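Local structure of glycoside Hydrolase Family 43_12 (Metagenome, 7JVH) at residues A[64-69]-A[336-341]; A[115-120]-A[465-470]; A[149-154]-A[207-212]; A[227-232]-A[264-269]; A[421-424]-A[430-433]. The protein probably hydrolyses arabinose- or xylose-containing plant polysaccharides or their fragments, as a family 43 glycoside hydrolase carrying a concanavalin A-like C-terminal domain. All coordinates share one frame; numbering follows the deposited sequence.

Interaction 1: residues A[64-69]-A[336-341]; sequences PSICRK and TFMLPV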
# COMPACT_ATOMS: atom_id res chain seq x y z
N PRO A 64 5.15 5.34 -3.93
CA PRO A 64 6.35 4.53 -4.08
C PRO A 64 7.60 5.40 -4.02
O PRO A 64 7.64 6.47 -4.64
CB PRO A 64 6.19 3.92 -5.47
CG PRO A 64 5.35 4.90 -6.22
CD PRO A 64 4.42 5.52 -5.21
N SER A 65 8.60 4.92 -3.28
CA SER A 65 9.89 5.56 -3.17
C SER A 65 10.96 4.51 -3.46
O SER A 65 10.82 3.35 -3.09
CB SER A 65 10.07 6.12 -1.76
OG SER A 65 11.38 6.61 -1.57
N ILE A 66 12.04 4.95 -4.11
CA ILE A 66 13.07 4.06 -4.61
C ILE A 66 14.46 4.68 -4.49
O ILE A 66 14.64 5.88 -4.70
CB ILE A 66 12.77 3.64 -6.07
CG1 ILE A 66 13.78 2.63 -6.58
CG2 ILE A 66 12.70 4.85 -6.99
CD1 ILE A 66 13.28 1.82 -7.77
N CYS A 67 15.43 3.85 -4.12
CA CYS A 67 16.82 4.24 -4.03
C CYS A 67 17.71 3.12 -4.60
O CYS A 67 17.26 1.99 -4.78
CB CYS A 67 17.18 4.53 -2.59
SG CYS A 67 17.41 3.07 -1.57
N ARG A 68 18.98 3.46 -4.85
CA ARG A 68 19.97 2.52 -5.36
C ARG A 68 21.27 2.57 -4.57
O ARG A 68 21.76 3.65 -4.23
CB ARG A 68 20.25 2.82 -6.83
CG ARG A 68 21.27 1.88 -7.48
CD ARG A 68 21.40 2.15 -8.97
NE ARG A 68 22.71 1.72 -9.45
CZ ARG A 68 23.07 1.67 -10.73
NH1 ARG A 68 22.24 2.05 -11.70
NH2 ARG A 68 24.28 1.23 -11.05
N LYS A 69 21.80 1.38 -4.27
CA LYS A 69 23.18 1.19 -3.81
C LYS A 69 23.83 0.13 -4.70
O LYS A 69 23.40 -1.03 -4.70
CB LYS A 69 23.20 0.74 -2.35
CG LYS A 69 24.60 0.54 -1.81
CD LYS A 69 24.60 -0.19 -0.49
CE LYS A 69 26.02 -0.39 0.00
NZ LYS A 69 26.03 -1.19 1.25
N THR A 336 1.73 0.78 -7.44
CA THR A 336 3.05 1.29 -7.87
C THR A 336 3.26 1.01 -9.35
O THR A 336 3.48 -0.13 -9.69
CB THR A 336 4.18 0.55 -7.17
OG1 THR A 336 4.10 0.91 -5.80
CG2 THR A 336 5.54 0.95 -7.70
N PHE A 337 3.21 2.05 -10.16
CA PHE A 337 3.42 1.92 -11.62
C PHE A 337 4.85 2.32 -11.94
O PHE A 337 5.48 2.98 -11.15
CB PHE A 337 2.59 2.95 -12.36
CG PHE A 337 1.13 2.63 -12.40
CD1 PHE A 337 0.37 2.63 -11.25
CD2 PHE A 337 0.51 2.31 -13.59
CE1 PHE A 337 -0.97 2.33 -11.29
CE2 PHE A 337 -0.83 2.02 -13.64
CZ PHE A 337 -1.57 2.03 -12.49
N MSE A 338 5.34 1.95 -13.11
CA MSE A 338 6.70 2.38 -13.51
C MSE A 338 6.68 2.86 -14.95
O MSE A 338 5.75 2.51 -15.66
CB MSE A 338 7.75 1.29 -13.29
CG MSE A 338 9.10 1.87 -13.02
SE MSE A 338 10.48 0.55 -13.05
CE MSE A 338 11.36 0.21 -11.39
N LEU A 339 7.68 3.66 -15.32
CA LEU A 339 7.83 4.22 -16.69
C LEU A 339 9.31 4.55 -16.89
O LEU A 339 9.99 4.82 -15.92
CB LEU A 339 7.01 5.51 -16.77
CG LEU A 339 5.57 5.39 -17.22
CD1 LEU A 339 4.97 6.76 -17.46
CD2 LEU A 339 5.45 4.55 -18.46
N PRO A 340 9.85 4.51 -18.12
CA PRO A 340 11.23 4.86 -18.36
C PRO A 340 11.34 6.39 -18.33
O PRO A 340 10.40 7.03 -18.67
CB PRO A 340 11.49 4.34 -19.78
CG PRO A 340 10.31 3.49 -20.10
CD PRO A 340 9.17 4.12 -19.34
N VAL A 341 12.48 6.92 -17.91
CA VAL A 341 12.60 8.40 -17.84
C VAL A 341 13.81 8.87 -18.65
O VAL A 341 14.90 8.44 -18.35
CB VAL A 341 12.69 8.87 -16.38
CG1 VAL A 341 13.14 10.31 -16.27
CG2 VAL A 341 11.37 8.68 -15.66

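Interaction 2: residues A[115-120]-A[465-470]; sequences CGISAG and QNEACN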
# COMPACT_ATOMS: atom_id res chain seq x y z
N CYS A 115 -5.17 3.14 15.59
CA CYS A 115 -4.93 3.95 14.41
C CYS A 115 -6.16 4.02 13.51
O CYS A 115 -6.80 3.00 13.26
CB CYS A 115 -3.77 3.34 13.64
SG CYS A 115 -3.10 4.30 12.25
N GLY A 116 -6.48 5.22 13.03
CA GLY A 116 -7.51 5.40 12.03
C GLY A 116 -7.09 4.78 10.69
O GLY A 116 -5.90 4.81 10.29
N ILE A 117 -8.09 4.22 9.99
CA ILE A 117 -7.90 3.49 8.76
C ILE A 117 -7.14 4.29 7.70
O ILE A 117 -6.37 3.72 6.93
CB ILE A 117 -9.25 3.02 8.19
CG1 ILE A 117 -9.05 1.91 7.17
CG2 ILE A 117 -10.04 4.18 7.60
CD1 ILE A 117 -8.60 0.59 7.77
N SER A 118 -7.33 5.62 7.69
CA SER A 118 -6.66 6.53 6.79
C SER A 118 -5.64 7.43 7.50
O SER A 118 -5.42 8.57 7.10
CB SER A 118 -7.71 7.35 6.04
OG SER A 118 -8.33 8.27 6.89
N ALA A 119 -5.04 6.89 8.56
CA ALA A 119 -3.96 7.53 9.29
C ALA A 119 -2.73 6.62 9.19
O ALA A 119 -2.49 6.04 8.14
CB ALA A 119 -4.39 7.78 10.75
N GLY A 120 -1.95 6.50 10.27
CA GLY A 120 -0.80 5.61 10.32
C GLY A 120 0.32 6.11 9.41
O GLY A 120 0.65 7.30 9.40
N GLN A 465 -12.49 -3.41 3.69
CA GLN A 465 -12.02 -2.08 3.31
C GLN A 465 -11.67 -1.31 4.59
O GLN A 465 -10.53 -0.87 4.78
CB GLN A 465 -13.09 -1.36 2.50
CG GLN A 465 -12.85 0.12 2.18
CD GLN A 465 -11.45 0.43 1.65
OE1 GLN A 465 -10.75 1.21 2.26
NE2 GLN A 465 -11.04 -0.18 0.53
N ASN A 466 -12.65 -1.17 5.48
CA ASN A 466 -12.41 -0.71 6.85
C ASN A 466 -13.37 -1.40 7.85
O ASN A 466 -14.24 -2.19 7.46
CB ASN A 466 -12.45 0.83 6.96
CG ASN A 466 -13.81 1.42 6.76
OD1 ASN A 466 -14.80 0.99 7.36
ND2 ASN A 466 -13.88 2.44 5.92
N GLU A 467 -13.17 -1.10 9.13
CA GLU A 467 -13.90 -1.73 10.22
C GLU A 467 -15.44 -1.68 10.05
O GLU A 467 -16.14 -2.49 10.63
CB GLU A 467 -13.52 -1.11 11.56
CG GLU A 467 -13.72 0.41 11.66
CD GLU A 467 -12.53 1.25 11.20
OE1 GLU A 467 -11.46 0.70 10.87
OE2 GLU A 467 -12.65 2.47 11.22
N ALA A 468 -15.94 -0.73 9.26
CA ALA A 468 -17.37 -0.55 9.01
C ALA A 468 -17.74 -0.72 7.53
O ALA A 468 -18.84 -0.37 7.11
CB ALA A 468 -17.81 0.83 9.51
N CYS A 469 -16.80 -1.26 6.75
CA CYS A 469 -16.98 -1.53 5.33
C CYS A 469 -16.32 -2.86 5.06
O CYS A 469 -15.17 -2.93 4.60
CB CYS A 469 -16.35 -0.40 4.51
SG CYS A 469 -17.42 1.06 4.38
N ASN A 470 -17.06 -3.94 5.36
CA ASN A 470 -16.56 -5.29 5.22
C ASN A 470 -17.65 -6.33 5.03
O ASN A 470 -18.82 -6.10 5.38
CB ASN A 470 -15.68 -5.66 6.41
CG ASN A 470 -16.40 -5.56 7.75
OD1 ASN A 470 -17.24 -6.40 8.09
ND2 ASN A 470 -16.04 -4.54 8.53
O HOH W 1 -10.58 4.19 11.20

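Interaction 3: residues A[149-154]-A[207-212]; sequences NMVVKT and WEYDLE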
# COMPACT_ATOMS: atom_id res chain seq x y z
N ASN A 149 6.32 13.09 12.00
CA ASN A 149 7.47 12.88 11.13
C ASN A 149 8.63 12.19 11.86
O ASN A 149 8.98 12.57 12.98
CB ASN A 149 7.89 14.24 10.56
CG ASN A 149 6.96 14.70 9.47
OD1 ASN A 149 6.62 13.92 8.56
ND2 ASN A 149 6.56 15.98 9.52
N MSE A 150 9.20 11.18 11.20
CA MSE A 150 10.18 10.31 11.84
C MSE A 150 11.03 9.62 10.79
O MSE A 150 10.58 9.45 9.65
CB MSE A 150 9.48 9.27 12.72
CG MSE A 150 8.61 8.29 11.97
SE MSE A 150 9.64 6.71 11.43
CE MSE A 150 8.65 5.14 12.09
N VAL A 151 12.23 9.20 11.19
CA VAL A 151 13.14 8.49 10.31
C VAL A 151 13.74 7.27 11.02
O VAL A 151 13.99 7.30 12.22
CB VAL A 151 14.26 9.43 9.77
CG1 VAL A 151 15.14 9.96 10.88
CG2 VAL A 151 15.11 8.73 8.72
N VAL A 152 13.94 6.18 10.26
CA VAL A 152 14.65 4.99 10.72
C VAL A 152 15.84 4.70 9.79
O VAL A 152 15.82 5.07 8.62
CB VAL A 152 13.73 3.75 10.82
CG1 VAL A 152 12.56 4.00 11.75
CG2 VAL A 152 13.21 3.36 9.46
N LYS A 153 16.86 4.03 10.34
CA LYS A 153 18.14 3.83 9.67
C LYS A 153 18.62 2.39 9.72
O LYS A 153 18.22 1.64 10.59
CB LYS A 153 19.21 4.72 10.30
CG LYS A 153 18.88 6.20 10.27
CD LYS A 153 20.09 7.08 10.47
CE LYS A 153 20.76 6.93 11.81
NZ LYS A 153 21.95 7.81 11.85
N THR A 154 19.51 2.05 8.78
CA THR A 154 20.16 0.74 8.73
C THR A 154 21.38 0.76 7.83
O THR A 154 21.47 1.56 6.90
CB THR A 154 19.20 -0.36 8.24
OG1 THR A 154 19.85 -1.63 8.35
CG2 THR A 154 18.79 -0.15 6.80
N TRP A 207 14.87 22.15 4.99
CA TRP A 207 15.65 22.31 6.22
C TRP A 207 17.02 21.72 5.99
O TRP A 207 17.14 20.71 5.31
CB TRP A 207 15.04 21.50 7.36
CG TRP A 207 13.68 21.89 7.81
CD1 TRP A 207 12.50 21.53 7.23
CD2 TRP A 207 13.34 22.65 8.97
NE1 TRP A 207 11.45 22.04 7.95
CE2 TRP A 207 11.93 22.74 9.02
CE3 TRP A 207 14.09 23.29 9.97
CZ2 TRP A 207 11.26 23.45 10.02
CZ3 TRP A 207 13.41 23.99 10.97
CH2 TRP A 207 12.01 24.07 10.98
N GLU A 208 18.04 22.32 6.59
CA GLU A 208 19.34 21.68 6.75
C GLU A 208 19.16 20.59 7.80
O GLU A 208 18.38 20.74 8.74
CB GLU A 208 20.41 22.69 7.19
CG GLU A 208 21.84 22.19 7.01
CD GLU A 208 22.89 23.29 7.25
OE1 GLU A 208 22.55 24.48 7.09
OE2 GLU A 208 24.06 22.97 7.59
N TYR A 209 19.88 19.47 7.63
CA TYR A 209 19.73 18.28 8.46
C TYR A 209 21.05 17.97 9.12
O TYR A 209 22.11 18.06 8.50
CB TYR A 209 19.25 17.11 7.60
CG TYR A 209 18.87 15.82 8.34
CD1 TYR A 209 17.59 15.62 8.85
CD2 TYR A 209 19.79 14.77 8.45
CE1 TYR A 209 17.25 14.43 9.49
CE2 TYR A 209 19.45 13.58 9.09
CZ TYR A 209 18.19 13.41 9.61
OH TYR A 209 17.86 12.23 10.25
N ASP A 210 20.99 17.62 10.41
CA ASP A 210 22.15 17.28 11.21
C ASP A 210 22.29 15.77 11.23
O ASP A 210 21.45 15.08 11.83
CB ASP A 210 22.00 17.84 12.62
CG ASP A 210 23.25 17.64 13.46
OD1 ASP A 210 23.84 16.54 13.42
OD2 ASP A 210 23.66 18.58 14.17
N LEU A 211 23.35 15.26 10.60
CA LEU A 211 23.57 13.83 10.43
C LEU A 211 23.90 13.15 11.76
O LEU A 211 23.46 12.04 12.01
CB LEU A 211 24.65 13.56 9.39
CG LEU A 211 24.26 14.04 7.99
CD1 LEU A 211 25.47 14.47 7.19
CD2 LEU A 211 23.45 12.98 7.24
N GLU A 212 24.67 13.84 12.61
CA GLU A 212 25.03 13.33 13.93
C GLU A 212 23.79 13.13 14.79
O GLU A 212 23.59 12.05 15.33
CB GLU A 212 26.04 14.26 14.61
CG GLU A 212 27.34 14.40 13.82
CD GLU A 212 27.26 15.41 12.67
OE1 GLU A 212 26.61 16.46 12.85
OE2 GLU A 212 27.82 15.13 11.59

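Interaction 4: residues A[227-232]-A[264-269]; sequences GGTDIE and SEVIFK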
# COMPACT_ATOMS: atom_id res chain seq x y z
N GLY A 227 2.45 26.85 -2.98
CA GLY A 227 1.26 26.48 -3.72
C GLY A 227 1.50 25.40 -4.78
O GLY A 227 0.90 24.31 -4.71
N GLY A 228 2.37 25.71 -5.75
CA GLY A 228 2.69 24.83 -6.87
C GLY A 228 3.46 25.54 -7.97
O GLY A 228 4.11 26.56 -7.71
N THR A 229 3.39 25.00 -9.19
CA THR A 229 4.07 25.56 -10.37
C THR A 229 3.57 26.96 -10.75
O THR A 229 4.32 27.77 -11.29
CB THR A 229 3.92 24.66 -11.62
OG1 THR A 229 2.55 24.31 -11.78
CG2 THR A 229 4.76 23.40 -11.47
N ASP A 230 2.29 27.23 -10.49
CA ASP A 230 1.67 28.54 -10.74
C ASP A 230 0.55 28.80 -9.74
O ASP A 230 -0.56 28.26 -9.87
CB ASP A 230 1.15 28.62 -12.18
CG ASP A 230 0.50 29.97 -12.49
OD1 ASP A 230 0.63 30.91 -11.68
OD2 ASP A 230 -0.13 30.11 -13.55
N ILE A 231 0.84 29.66 -8.75
CA ILE A 231 -0.05 29.91 -7.60
C ILE A 231 -1.39 30.51 -8.01
O ILE A 231 -2.42 30.20 -7.40
CB ILE A 231 0.65 30.75 -6.52
CG1 ILE A 231 -0.10 30.65 -5.19
CG2 ILE A 231 0.80 32.21 -6.95
CD1 ILE A 231 0.80 30.77 -3.97
N GLU A 232 -1.39 31.34 -9.06
CA GLU A 232 -2.61 31.92 -9.63
C GLU A 232 -3.68 30.86 -9.96
O GLU A 232 -4.87 31.14 -9.91
CB GLU A 232 -2.31 32.75 -10.88
CG GLU A 232 -1.69 34.12 -10.63
CD GLU A 232 -1.47 34.95 -11.88
OE1 GLU A 232 -2.13 34.76 -12.93
OE2 GLU A 232 -0.62 35.84 -11.79
N SER A 264 -0.82 14.61 -10.52
CA SER A 264 0.20 14.88 -11.53
C SER A 264 1.54 14.97 -10.84
O SER A 264 1.61 14.95 -9.62
CB SER A 264 -0.07 16.20 -12.24
OG SER A 264 0.32 17.24 -11.40
N GLU A 265 2.61 15.09 -11.62
CA GLU A 265 3.94 15.34 -11.11
C GLU A 265 4.53 16.50 -11.89
O GLU A 265 4.38 16.56 -13.11
CB GLU A 265 4.83 14.12 -11.23
CG GLU A 265 6.07 14.21 -10.35
CD GLU A 265 5.83 13.80 -8.92
OE1 GLU A 265 4.69 13.39 -8.56
OE2 GLU A 265 6.80 13.87 -8.15
N VAL A 266 5.19 17.41 -11.17
CA VAL A 266 5.74 18.63 -11.70
C VAL A 266 7.21 18.68 -11.31
O VAL A 266 7.64 17.92 -10.44
CB VAL A 266 4.97 19.86 -11.20
CG1 VAL A 266 3.51 19.76 -11.58
CG2 VAL A 266 5.12 20.03 -9.70
N ILE A 267 7.98 19.56 -11.96
CA ILE A 267 9.43 19.60 -11.81
C ILE A 267 9.94 21.05 -11.81
O ILE A 267 9.52 21.87 -12.65
CB ILE A 267 10.14 18.80 -12.93
CG1 ILE A 267 11.64 18.66 -12.64
CG2 ILE A 267 9.92 19.45 -14.29
CD1 ILE A 267 11.98 17.66 -11.56
N PHE A 268 10.86 21.33 -10.87
CA PHE A 268 11.47 22.63 -10.65
C PHE A 268 12.98 22.43 -10.67
O PHE A 268 13.46 21.34 -10.33
CB PHE A 268 11.12 23.14 -9.24
CG PHE A 268 9.66 23.41 -9.02
CD1 PHE A 268 8.80 22.40 -8.59
CD2 PHE A 268 9.14 24.68 -9.22
CE1 PHE A 268 7.47 22.66 -8.38
CE2 PHE A 268 7.79 24.94 -9.01
CZ PHE A 268 6.96 23.93 -8.57
N LYS A 269 13.73 23.48 -11.01
CA LYS A 269 15.19 23.47 -10.86
C LYS A 269 15.75 24.76 -10.23
O LYS A 269 15.10 25.81 -10.27
CB LYS A 269 15.86 23.17 -12.21
CG LYS A 269 15.99 24.35 -13.16
CD LYS A 269 16.59 23.92 -14.50
CE LYS A 269 16.66 25.09 -15.47
NZ LYS A 269 17.93 25.88 -15.33

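Interaction 5: residues A[421-424]-A[430-433]; sequences LDAN and PISA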
# COMPACT_ATOMS: atom_id res chain seq x y z
N LEU A 421 -8.78 -12.65 19.51
CA LEU A 421 -8.63 -11.48 20.36
C LEU A 421 -10.02 -11.00 20.78
O LEU A 421 -11.04 -11.49 20.27
CB LEU A 421 -7.89 -10.36 19.62
CG LEU A 421 -6.44 -10.61 19.22
CD1 LEU A 421 -5.90 -9.46 18.39
CD2 LEU A 421 -5.56 -10.86 20.44
N ASP A 422 -10.06 -10.05 21.72
CA ASP A 422 -11.32 -9.55 22.27
C ASP A 422 -12.17 -8.77 21.28
O ASP A 422 -13.40 -8.83 21.34
CB ASP A 422 -11.05 -8.72 23.52
CG ASP A 422 -10.63 -9.57 24.71
OD1 ASP A 422 -11.04 -10.76 24.77
OD2 ASP A 422 -9.93 -9.05 25.60
N ALA A 423 -11.52 -8.06 20.36
CA ALA A 423 -12.19 -7.12 19.47
C ALA A 423 -12.99 -7.82 18.38
O ALA A 423 -12.49 -8.77 17.77
CB ALA A 423 -11.17 -6.18 18.85
N ASN A 424 -14.22 -7.35 18.14
CA ASN A 424 -14.97 -7.76 16.97
C ASN A 424 -14.51 -6.94 15.76
O ASN A 424 -13.72 -6.02 15.88
CB ASN A 424 -16.49 -7.72 17.21
CG ASN A 424 -17.08 -6.33 17.19
OD1 ASN A 424 -16.65 -5.45 16.43
ND2 ASN A 424 -18.09 -6.13 18.03
N PRO A 430 -6.95 -3.88 17.40
CA PRO A 430 -6.36 -5.03 16.70
C PRO A 430 -7.36 -6.19 16.65
O PRO A 430 -7.99 -6.47 17.66
CB PRO A 430 -5.14 -5.39 17.57
CG PRO A 430 -5.39 -4.75 18.89
CD PRO A 430 -6.29 -3.56 18.68
N ILE A 431 -7.51 -6.81 15.48
CA ILE A 431 -8.39 -7.98 15.29
C ILE A 431 -7.58 -9.19 14.82
O ILE A 431 -6.57 -9.04 14.15
CB ILE A 431 -9.56 -7.69 14.32
CG1 ILE A 431 -9.07 -7.23 12.95
CG2 ILE A 431 -10.48 -6.65 14.91
CD1 ILE A 431 -10.18 -7.01 11.95
N SER A 432 -8.04 -10.38 15.21
CA SER A 432 -7.35 -11.63 14.91
C SER A 432 -7.74 -12.10 13.51
O SER A 432 -8.60 -12.96 13.35
CB SER A 432 -7.68 -12.70 15.97
OG SER A 432 -9.06 -12.69 16.25
N ALA A 433 -7.09 -11.51 12.52
CA ALA A 433 -7.30 -11.79 11.11
C ALA A 433 -6.00 -11.52 10.33
O ALA A 433 -5.27 -10.60 10.63
CB ALA A 433 -8.44 -10.96 10.58

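Interaction 1: residues A[64-69]-A[336-341]
The ring of P64 sits against the forked end of T336: CB of P64 lies 3.7 Å from T336 OG1 and 3.8 Å from T336 CG2, so one methylene touches both branches almost evenly. Further along, the two strands diverge, and what joins them is a looser apolar touch between the ends of two longer side chains, I66 CD1 and the terminal methyl CE of selenomethionine M338, 4.4 Å apart. I66 gets there on an extended chain, with CG1 opposite the backbone N (chi1 -176°), while M338 starts off at an angle to the other strand and closes the distance only with its end. No hydrogen bond crosses between 64-69 and 336-341.

The polar side of T336 is settled by other parts of the chain. Its OG1 is hydrogen-bonded to Y61 O and to N77 ND2, which would fix the rotation of the side chain and hold its methyl against the proline. V318 of the neighbouring strand 316-322 touches P64, I66 and M338 alike. D306 OD2 also takes hydrogen bonds from I66 N and S65 OG, tying the start of strand 65-69 to the strand 300-308.

Strand 65-69 is an outermost strand of the first four-stranded antiparallel sheet of the catalytic domain, and 335-342 is the third strand of the last. This buried contact therefore brings first and last blades together, the ring closure expected of the five-bladed beta-propeller of family 43 glycoside hydrolases.

Interaction 2: residues A[115-120]-A[465-470]
I117 meets N466 at its CB rather than over its flat amide: I117 CG1 lies 3.6 Å from N466 CB, the two side chains crossing at about a right angle. The amide itself is turned to its own backbone, where N466 OD1 accepts from A468 N at 2.8 Å in the carbonyl plane, an Asx turn. N470 ND2 reaches a lone pair of N466 O at 3.1 Å, the N-H nearly straight (168°) and the acceptor close to the plane of the N470 amide. The third flat group, the carboxylate of E467, comes in beside the base of the isoleucine, OE1 being 4.2 Å from I117 CB.

A chi1 of -162° directs the longer branch of I117 at the other turn, where CD1 comes 3.8 Å from Q465 O. One ordered water adds the polar link, accepting from I117 N at 2.8 Å and donating to E467 OE2 at 2.7 Å. E467 OE1 makes a salt bridge with R401, whose NE is also hydrogen-bonded to C115 O, so that one arginine binds both segments. An alanine at I117 would remove everything beyond CB, which is likely to open a gap over N466 CB and leave the contact resting largely on the water and R401.

I117 stands in a type I turn from G116 to A119; N466 to C469 form another, beside a classic beta bulge in which Q465 and N466 face C469. The result is two type I turns docked at the interface of the catalytic and concanavalin A-like domains, with one isoleucine between them and a water and an arginine at its side.

Interaction 3: residues A[149-154]-A[207-212]
V151 and Y209 point at each other from opposite directions, the methyl CG1 of the valine ending 3.6 Å from the phenolic OH of Y209. Their backbones are far apart, so the long tyrosine does most of the spanning. A chi1 of -173° swings its ring clear of the main chain of strand 203-210, and only the hydroxyl end arrives at the other strand. On the valine, CG1 is the branch tucked between its own backbone N and carbonyl carbon (chi1 64°), and this is the one turned to the tyrosine.

K153, two residues further on and on the same side of its strand, also leans across. Its chain kinks at chi3 and brings NZ to 4.5 Å from L211 O, an approach too long for a direct bond. The true partner of the ammonium group is D214, just past the second segment: K153 NZ forms a salt bridge with OD2, while Y209 OH is hydrogen-bonded to OD1 of the same carboxylate. Alongside, A184 of strand 184-190 touches both Y209 and L211, and I138 of strand 134-142 touches V151.

Strands 148-154 and 203-210 are each the third of four in consecutive antiparallel sheets, so the contact joins neighbouring propeller blades toward the outer part of the fold. The direct touch is slight, a methyl against a hydroxyl, and the polar hold lies just beyond it. By engaging both oxygens, lysine and tyrosine would fix the rotation of the D214 carboxylate, and the lysine charge probably favours its ionised form. Of the two bonds only the K153 salt bridge crosses from one blade to the next; the Y209 bond stays on D214's own side and steadies the acceptor.

Interaction 4: residues A[227-232]-A[264-269]
The methyl of T229 fits into the angle between V266 and F268, and the threonine conformation decides this. With chi1 at 49°, OG1 takes the position between backbone N and carbonyl carbon, and CG2 goes opposite the carbonyl carbon, where it reaches the strand. There it meets V266 tip to tip, 3.6 Å from V266 CB. The rotamer of V266 (chi1 -58°) sets its two methyls about the threonine methyl: T229 CG2 lies 3.9 Å from V266 CG1 and 3.8 Å from V266 CG2.

F268 crosses T229 at about a right angle. Its side chain brings the far end of the ring forward, so that CZ comes within 3.7 Å of T229 CG2, an oblique approach, while G228 C lies at the ring edge, near its plane, 3.9 Å from F268 CZ.

Segment 227-232 belongs to the link from strand 215-226, last of one four-stranded propeller blade, to 239-246, first of the next; strand 265-270 is the third of that next blade. The link therefore folds back on the blade it is about to enter. P279 touches both T229 and F268, and V225 also packs on the phenylalanine.

An alanine in place of F268 would remove the ring between the link and the strand, which would probably cost T229 CG2 one of the two walls it meets there and open a gap beside G228. The backbone of the link is held as well, T229 N being hydrogen-bonded to E256 OE1. G227, two residues earlier, adopts a backbone shape that a residue with a CB would hardly tolerate.

Interaction 5: residues A[421-424]-A[430-433]
A side-chain hydroxyl provides the one hydrogen bond across this contact: L421 N donates to S432 OG at 3.3 Å, at an N-H...O angle of 158°. The same oxygen is hydrogen-bonded to V565 O, so it links the loop to strand 560-566 as well. S432 places OG between its own backbone N and carbonyl carbon (chi1 44°) and is the centre of an inverse gamma turn, closed by the weak bond from A433 N to I431 O.

Beside this bond the apolar groups lie mostly against backbone. L421 CD1 approaches P430 O at 3.7 Å and P430 CB at 4.2 Å, and its CG rests near S432 CB. A423 CB comes to the same proline carbonyl, 3.4 Å from P430 O, so that leucine and alanine both bear on one oxygen. I431 then sends CG2 back to 3.4 Å from N424 O and 4.0 Å from A423 CB.

F407 touches both L421 and S432, and P430 packs on T113 of the catalytic region. N424 turns outward; its OD1 is hydrogen-bonded to T426 OG1, and a glycerol, probably from crystallisation, lies about 3 Å from its side chain.

The two segments are the arms of a long loop that doubles back between strand 416-418 and strand 433-437, folded tightly just before the chain enters the edge of a six-stranded sheet: a strand connection of the concanavalin A-like beta-sandwich.

In the fold
Interactions 1, 3 and 4 all lie in the catalytic propeller. Interaction 1 joins first and last blades in the buried interior, whereas the other two, farther from the chain centre and partly buried, join successive blades by side chains of two strands (3) and by a linking loop (4). None of the three has a direct hydrogen bond; 1 and 4 are mainly apolar, while 3 sets a methyl against a hydroxyl, with an aspartate's ion pair just beyond. Interaction 2 is buried at the junction of propeller and sandwich, where a water and the arginine R401 assist. Interaction 5, within the sandwich and about 14 Å from interaction 2 between centres, alone has a direct hydrogen bond between its segments.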